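Local coordinates for protein phosphatase (Thermotoga maritima, PDB 1NF2) that probably acts as a magnesium-dependent phosphatase of the haloacid dehalogenase (HAD) superfamily, with a separate substrate-binding domain, at residues A[2-16]-A[249-263]. Sequence-based numbering, arbitrary orientation.
Sequences YRVFVFDLDGTLLND and NNDSGVSYVLERIST. With MG (magnesium ion), chain F.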
loop_
_atom_site.group_PDB
_atom_site.type_symbol
_atom_site.label_atom_id
_atom_site.label_comp_id
_atom_site.label_asym_id
_atom_site.label_seq_id
_atom_site.Cartn_x
_atom_site.Cartn_y
_atom_site.Cartn_z
ATOM N N TYR A 2 -9.152 -19.508 -12.764
ATOM C CA TYR A 2 -8.801 -18.165 -12.324
ATOM C C TYR A 2 -8.113 -17.381 -13.425
ATOM O O TYR A 2 -7.277 -17.925 -14.147
ATOM C CB TYR A 2 -7.896 -18.271 -11.095
ATOM C CG TYR A 2 -8.643 -18.818 -9.915
ATOM C CD1 TYR A 2 -9.415 -17.973 -9.112
ATOM C CD2 TYR A 2 -8.672 -20.188 -9.654
ATOM C CE1 TYR A 2 -10.201 -18.475 -8.085
ATOM C CE2 TYR A 2 -9.458 -20.703 -8.622
ATOM C CZ TYR A 2 -10.223 -19.836 -7.844
ATOM O OH TYR A 2 -11.037 -20.318 -6.844
ATOM N N ARG A 3 -8.462 -16.102 -13.552
ATOM C CA ARG A 3 -7.877 -15.251 -14.590
ATOM C C ARG A 3 -7.313 -13.936 -14.056
ATOM O O ARG A 3 -6.749 -13.152 -14.816
ATOM C CB ARG A 3 -8.922 -14.934 -15.663
ATOM C CG ARG A 3 -9.545 -16.156 -16.306
ATOM C CD ARG A 3 -10.560 -15.767 -17.371
ATOM N NE ARG A 3 -11.095 -16.925 -18.082
ATOM C CZ ARG A 3 -11.823 -17.884 -17.518
ATOM N NH1 ARG A 3 -12.105 -17.827 -16.227
ATOM N NH2 ARG A 3 -12.272 -18.898 -18.248
ATOM N N VAL A 4 -7.467 -13.699 -12.756
ATOM C CA VAL A 4 -6.984 -12.466 -12.134
ATOM C C VAL A 4 -6.172 -12.841 -10.900
ATOM O O VAL A 4 -6.651 -13.551 -10.024
ATOM C CB VAL A 4 -8.171 -11.553 -11.742
ATOM C CG1 VAL A 4 -7.666 -10.258 -11.080
ATOM C CG2 VAL A 4 -8.987 -11.232 -12.991
ATOM N N PHE A 5 -4.941 -12.353 -10.847
ATOM C CA PHE A 5 -4.023 -12.682 -9.768
ATOM C C PHE A 5 -3.536 -11.440 -9.012
ATOM O O PHE A 5 -2.789 -10.628 -9.546
ATOM C CB PHE A 5 -2.853 -13.465 -10.380
ATOM C CG PHE A 5 -3.291 -14.691 -11.149
ATOM C CD1 PHE A 5 -3.575 -15.886 -10.484
ATOM C CD2 PHE A 5 -3.496 -14.628 -12.524
ATOM C CE1 PHE A 5 -4.063 -16.998 -11.175
ATOM C CE2 PHE A 5 -3.984 -15.734 -13.229
ATOM C CZ PHE A 5 -4.271 -16.922 -12.552
ATOM N N VAL A 6 -3.968 -11.305 -7.764
ATOM C CA VAL A 6 -3.599 -10.149 -6.949
ATOM C C VAL A 6 -2.507 -10.493 -5.932
ATOM O O VAL A 6 -2.635 -11.444 -5.167
ATOM C CB VAL A 6 -4.842 -9.594 -6.220
ATOM C CG1 VAL A 6 -4.476 -8.316 -5.457
ATOM C CG2 VAL A 6 -5.950 -9.311 -7.244
ATOM N N PHE A 7 -1.443 -9.702 -5.916
ATOM C CA PHE A 7 -0.320 -9.958 -5.020
ATOM C C PHE A 7 0.085 -8.763 -4.161
ATOM O O PHE A 7 0.307 -7.666 -4.677
ATOM C CB PHE A 7 0.930 -10.344 -5.828
ATOM C CG PHE A 7 0.727 -11.466 -6.803
ATOM C CD1 PHE A 7 0.778 -12.792 -6.382
ATOM C CD2 PHE A 7 0.529 -11.197 -8.155
ATOM C CE1 PHE A 7 0.639 -13.843 -7.300
ATOM C CE2 PHE A 7 0.387 -12.242 -9.083
ATOM C CZ PHE A 7 0.443 -13.566 -8.651
ATOM N N ASP A 8 0.198 -8.966 -2.855
ATOM C CA ASP A 8 0.684 -7.891 -1.997
ATOM C C ASP A 8 2.188 -7.997 -2.271
ATOM O O ASP A 8 2.659 -9.046 -2.729
ATOM C CB ASP A 8 0.393 -8.191 -0.521
ATOM C CG ASP A 8 0.799 -7.047 0.414
ATOM O OD1 ASP A 8 0.551 -7.156 1.636
ATOM O OD2 ASP A 8 1.362 -6.040 -0.060
ATOM N N LEU A 9 2.936 -6.926 -2.025
ATOM C CA LEU A 9 4.381 -6.941 -2.251
ATOM C C LEU A 9 5.125 -7.393 -0.997
ATOM O O LEU A 9 5.533 -8.551 -0.902
ATOM C CB LEU A 9 4.866 -5.553 -2.685
ATOM C CG LEU A 9 5.228 -5.366 -4.161
ATOM C CD1 LEU A 9 4.222 -6.063 -5.047
ATOM C CD2 LEU A 9 5.285 -3.887 -4.489
ATOM N N ASP A 10 5.292 -6.484 -0.036
ATOM C CA ASP A 10 5.985 -6.801 1.212
ATOM C C ASP A 10 5.395 -8.036 1.888
ATOM O O ASP A 10 4.177 -8.237 1.883
ATOM C CB ASP A 10 5.925 -5.599 2.168
ATOM C CG ASP A 10 6.793 -4.436 1.700
ATOM O OD1 ASP A 10 8.009 -4.442 1.982
ATOM O OD2 ASP A 10 6.263 -3.526 1.034
ATOM N N GLY A 11 6.275 -8.864 2.456
ATOM C CA GLY A 11 5.859 -10.078 3.140
ATOM C C GLY A 11 5.138 -11.104 2.280
ATOM O O GLY A 11 4.699 -12.137 2.790
ATOM N N THR A 12 5.050 -10.844 0.976
ATOM C CA THR A 12 4.327 -11.721 0.055
ATOM C C THR A 12 5.133 -12.071 -1.202
ATOM O O THR A 12 5.788 -13.114 -1.247
ATOM C CB THR A 12 2.995 -11.038 -0.329
ATOM O OG1 THR A 12 2.283 -10.722 0.875
ATOM C CG2 THR A 12 2.136 -11.944 -1.213
ATOM N N LEU A 13 5.085 -11.215 -2.217
ATOM C CA LEU A 13 5.848 -11.461 -3.440
ATOM C C LEU A 13 7.318 -11.080 -3.215
ATOM O O LEU A 13 8.213 -11.655 -3.832
ATOM C CB LEU A 13 5.295 -10.642 -4.612
ATOM C CG LEU A 13 5.200 -11.287 -6.004
ATOM C CD1 LEU A 13 5.254 -10.184 -7.055
ATOM C CD2 LEU A 13 6.333 -12.277 -6.233
ATOM N N LEU A 14 7.563 -10.100 -2.344
ATOM C CA LEU A 14 8.927 -9.674 -2.036
ATOM C C LEU A 14 9.435 -10.445 -0.831
ATOM O O LEU A 14 8.695 -10.656 0.129
ATOM C CB LEU A 14 8.978 -8.179 -1.707
ATOM C CG LEU A 14 8.520 -7.179 -2.769
ATOM C CD1 LEU A 14 8.589 -5.770 -2.191
ATOM C CD2 LEU A 14 9.386 -7.304 -4.009
ATOM N N ASN A 15 10.692 -10.877 -0.869
ATOM C CA ASN A 15 11.228 -11.592 0.278
ATOM C C ASN A 15 11.660 -10.549 1.306
ATOM O O ASN A 15 11.487 -9.347 1.082
ATOM C CB ASN A 15 12.399 -12.517 -0.129
ATOM C CG ASN A 15 13.612 -11.767 -0.690
ATOM O OD1 ASN A 15 14.452 -12.369 -1.365
ATOM N ND2 ASN A 15 13.719 -10.475 -0.406
ATOM N N ASP A 16 12.205 -10.998 2.427
ATOM C CA ASP A 16 12.632 -10.076 3.466
ATOM C C ASP A 16 13.706 -9.082 3.024
ATOM O O ASP A 16 13.949 -8.091 3.710
ATOM C CB ASP A 16 13.095 -10.854 4.702
ATOM C CG ASP A 16 11.928 -11.448 5.480
ATOM O OD1 ASP A 16 10.768 -11.077 5.189
ATOM O OD2 ASP A 16 12.168 -12.273 6.386
ATOM N N ASN A 249 7.497 -16.009 2.292
ATOM C CA ASN A 249 7.845 -15.081 1.225
ATOM C C ASN A 249 9.346 -15.108 0.925
ATOM O O ASN A 249 9.788 -14.607 -0.107
ATOM C CB ASN A 249 7.407 -13.648 1.581
ATOM C CG ASN A 249 8.176 -13.069 2.760
ATOM O OD1 ASN A 249 8.652 -11.929 2.705
ATOM N ND2 ASN A 249 8.291 -13.841 3.830
ATOM N N ASN A 250 10.119 -15.695 1.832
ATOM C CA ASN A 250 11.569 -15.807 1.671
ATOM C C ASN A 250 11.893 -16.971 0.760
ATOM O O ASN A 250 12.984 -17.065 0.199
ATOM C CB ASN A 250 12.231 -15.998 3.028
ATOM C CG ASN A 250 12.232 -14.729 3.839
ATOM O OD1 ASN A 250 12.069 -14.754 5.060
ATOM N ND2 ASN A 250 12.422 -13.604 3.163
ATOM N N ASP A 251 10.941 -17.880 0.632
ATOM C CA ASP A 251 11.109 -18.992 -0.270
ATOM C C ASP A 251 10.411 -18.399 -1.477
ATOM O O ASP A 251 10.616 -17.229 -1.822
ATOM C CB ASP A 251 10.350 -20.215 0.232
ATOM C CG ASP A 251 10.648 -20.523 1.683
ATOM O OD1 ASP A 251 11.837 -20.715 2.019
ATOM O OD2 ASP A 251 9.694 -20.568 2.490
ATOM N N SER A 252 9.579 -19.191 -2.118
ATOM C CA SER A 252 8.834 -18.690 -3.252
ATOM C C SER A 252 7.453 -19.235 -2.970
ATOM O O SER A 252 6.902 -20.020 -3.744
ATOM C CB SER A 252 9.406 -19.234 -4.562
ATOM O OG SER A 252 10.687 -18.680 -4.808
ATOM N N GLY A 253 6.932 -18.826 -1.810
ATOM C CA GLY A 253 5.623 -19.259 -1.369
ATOM C C GLY A 253 4.573 -19.035 -2.429
ATOM O O GLY A 253 3.666 -19.855 -2.592
ATOM N N VAL A 254 4.694 -17.925 -3.151
ATOM C CA VAL A 254 3.749 -17.593 -4.209
ATOM C C VAL A 254 3.757 -18.652 -5.311
ATOM O O VAL A 254 2.702 -19.180 -5.677
ATOM C CB VAL A 254 4.075 -16.224 -4.835
ATOM C CG1 VAL A 254 3.132 -15.943 -5.998
ATOM C CG2 VAL A 254 3.954 -15.134 -3.779
ATOM N N SER A 255 4.942 -18.956 -5.837
ATOM C CA SER A 255 5.085 -19.958 -6.895
ATOM C C SER A 255 4.547 -21.314 -6.467
ATOM O O SER A 255 3.863 -21.988 -7.228
ATOM C CB SER A 255 6.560 -20.137 -7.286
ATOM O OG SER A 255 7.047 -19.046 -8.046
ATOM N N TYR A 256 4.864 -21.705 -5.240
ATOM C CA TYR A 256 4.450 -22.998 -4.719
ATOM C C TYR A 256 2.962 -23.296 -4.904
ATOM O O TYR A 256 2.587 -24.430 -5.202
ATOM C CB TYR A 256 4.842 -23.101 -3.246
ATOM C CG TYR A 256 4.782 -24.504 -2.687
ATOM C CD1 TYR A 256 3.613 -25.003 -2.118
ATOM C CD2 TYR A 256 5.901 -25.336 -2.728
ATOM C CE1 TYR A 256 3.556 -26.295 -1.598
ATOM C CE2 TYR A 256 5.859 -26.634 -2.212
ATOM C CZ TYR A 256 4.683 -27.106 -1.648
ATOM O OH TYR A 256 4.628 -28.386 -1.144
ATOM N N VAL A 257 2.115 -22.286 -4.735
ATOM C CA VAL A 257 0.675 -22.470 -4.904
ATOM C C VAL A 257 0.243 -22.032 -6.300
ATOM O O VAL A 257 -0.626 -22.647 -6.922
ATOM C CB VAL A 257 -0.131 -21.651 -3.849
ATOM C CG1 VAL A 257 -1.596 -21.528 -4.279
ATOM C CG2 VAL A 257 -0.051 -22.332 -2.501
ATOM N N LEU A 258 0.870 -20.971 -6.791
ATOM C CA LEU A 258 0.553 -20.434 -8.100
ATOM C C LEU A 258 0.648 -21.486 -9.200
ATOM O O LEU A 258 -0.180 -21.522 -10.108
ATOM C CB LEU A 258 1.486 -19.264 -8.402
ATOM C CG LEU A 258 1.180 -18.390 -9.611
ATOM C CD1 LEU A 258 -0.266 -17.889 -9.569
ATOM C CD2 LEU A 258 2.165 -17.225 -9.615
ATOM N N GLU A 259 1.650 -22.352 -9.114
ATOM C CA GLU A 259 1.832 -23.386 -10.124
ATOM C C GLU A 259 0.762 -24.472 -10.103
ATOM O O GLU A 259 0.609 -25.200 -11.081
ATOM C CB GLU A 259 3.206 -24.047 -9.974
ATOM C CG GLU A 259 4.354 -23.068 -9.940
ATOM C CD GLU A 259 5.700 -23.753 -9.913
ATOM O OE1 GLU A 259 5.842 -24.746 -9.169
ATOM O OE2 GLU A 259 6.615 -23.289 -10.628
ATOM N N ARG A 260 0.021 -24.589 -9.004
ATOM C CA ARG A 260 -1.005 -25.630 -8.905
ATOM C C ARG A 260 -2.450 -25.159 -9.135
ATOM O O ARG A 260 -3.362 -25.981 -9.286
ATOM C CB ARG A 260 -0.929 -26.321 -7.534
ATOM C CG ARG A 260 0.468 -26.812 -7.107
ATOM C CD ARG A 260 1.248 -27.519 -8.236
ATOM N NE ARG A 260 0.529 -28.629 -8.862
ATOM C CZ ARG A 260 1.028 -29.382 -9.843
ATOM N NH1 ARG A 260 2.252 -29.145 -10.305
ATOM N NH2 ARG A 260 0.304 -30.368 -10.372
ATOM N N ILE A 261 -2.664 -23.848 -9.171
ATOM C CA ILE A 261 -4.014 -23.313 -9.351
ATOM C C ILE A 261 -4.579 -23.451 -10.763
ATOM O O ILE A 261 -3.864 -23.247 -11.740
ATOM C CB ILE A 261 -4.077 -21.825 -8.893
ATOM C CG1 ILE A 261 -5.239 -21.117 -9.579
ATOM C CG2 ILE A 261 -2.773 -21.127 -9.186
ATOM C CD1 ILE A 261 -5.338 -19.670 -9.211
ATOM N N SER A 262 -5.862 -23.810 -10.858
ATOM C CA SER A 262 -6.539 -23.967 -12.151
ATOM C C SER A 262 -6.636 -22.609 -12.808
ATOM O O SER A 262 -7.373 -21.730 -12.348
ATOM C CB SER A 262 -7.950 -24.525 -11.984
ATOM O OG SER A 262 -7.918 -25.806 -11.394
ATOM N N THR A 263 -5.918 -22.446 -13.904
ATOM C CA THR A 263 -5.901 -21.169 -14.568
ATOM C C THR A 263 -5.990 -21.218 -16.076
ATOM O O THR A 263 -5.527 -22.168 -16.715
ATOM C CB THR A 263 -4.620 -20.415 -14.214
ATOM O OG1 THR A 263 -4.460 -19.303 -15.096
ATOM C CG2 THR A 263 -3.420 -21.323 -14.360
HETATM MG MG MG F . 2.396 -6.943 3.307
HETATM O O HOH W 1 6.703 -15.602 -2.581
#
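The first strand of the HAD core, 4-8, whose end carries the first aspartate of the DxDGT motif, and the squiggle-like turn 9-13 meet helix 253-258 and the residues around it, with Val254 on Phe7 and Leu258 on both Phe7 and Phe5. Strand 4-8 and the helix run nearly antiparallel, their axes 11.7 Å apart. Phe7 and Phe5 both point at the helix with CG beside the backbone N (chi1 -53° and -55°). CE1 of Phe7 lies 3.5 Å from Val254 CG1, while its CZ nears Leu258 CD2. The two methyls of Leu258 are shared between the rings, CD1 going to Phe5. Ile261, in the loop after the helix, reaches out fully extended and sets CD1 against the edge of the Phe5 ring, in its plane, 3.6 Å from CE1; the same methyl touches Tyr2 CD2. At this end Tyr2 N donates a hydrogen bond to Ser262 O (2.9 Å, 155° at the hydrogen), and Tyr2 and Thr263 form a single beta bridge. At the other end Asn249 sits against the turn, its CB 3.3 Å from both Gly11 O and Thr12 O and its amide next to Leu14 O. Replacing Asn249 by an alanine would remove that amide and probably leave the Leu14 carbonyl without its side-chain neighbour. One water, accepting from Val254 N and donating to Thr12 O, bridges the helix start to the turn. Asp8 OD1 binds magnesium at 2.5 Å; Asp10 and Asp214 complete the protein side of the site. Strand 4-8 lies between strands 36-40 and 209-213 in the main sheet, and helix 22-31 flanks the contact, with Ile28 on Phe7 and Leu31 on Leu258.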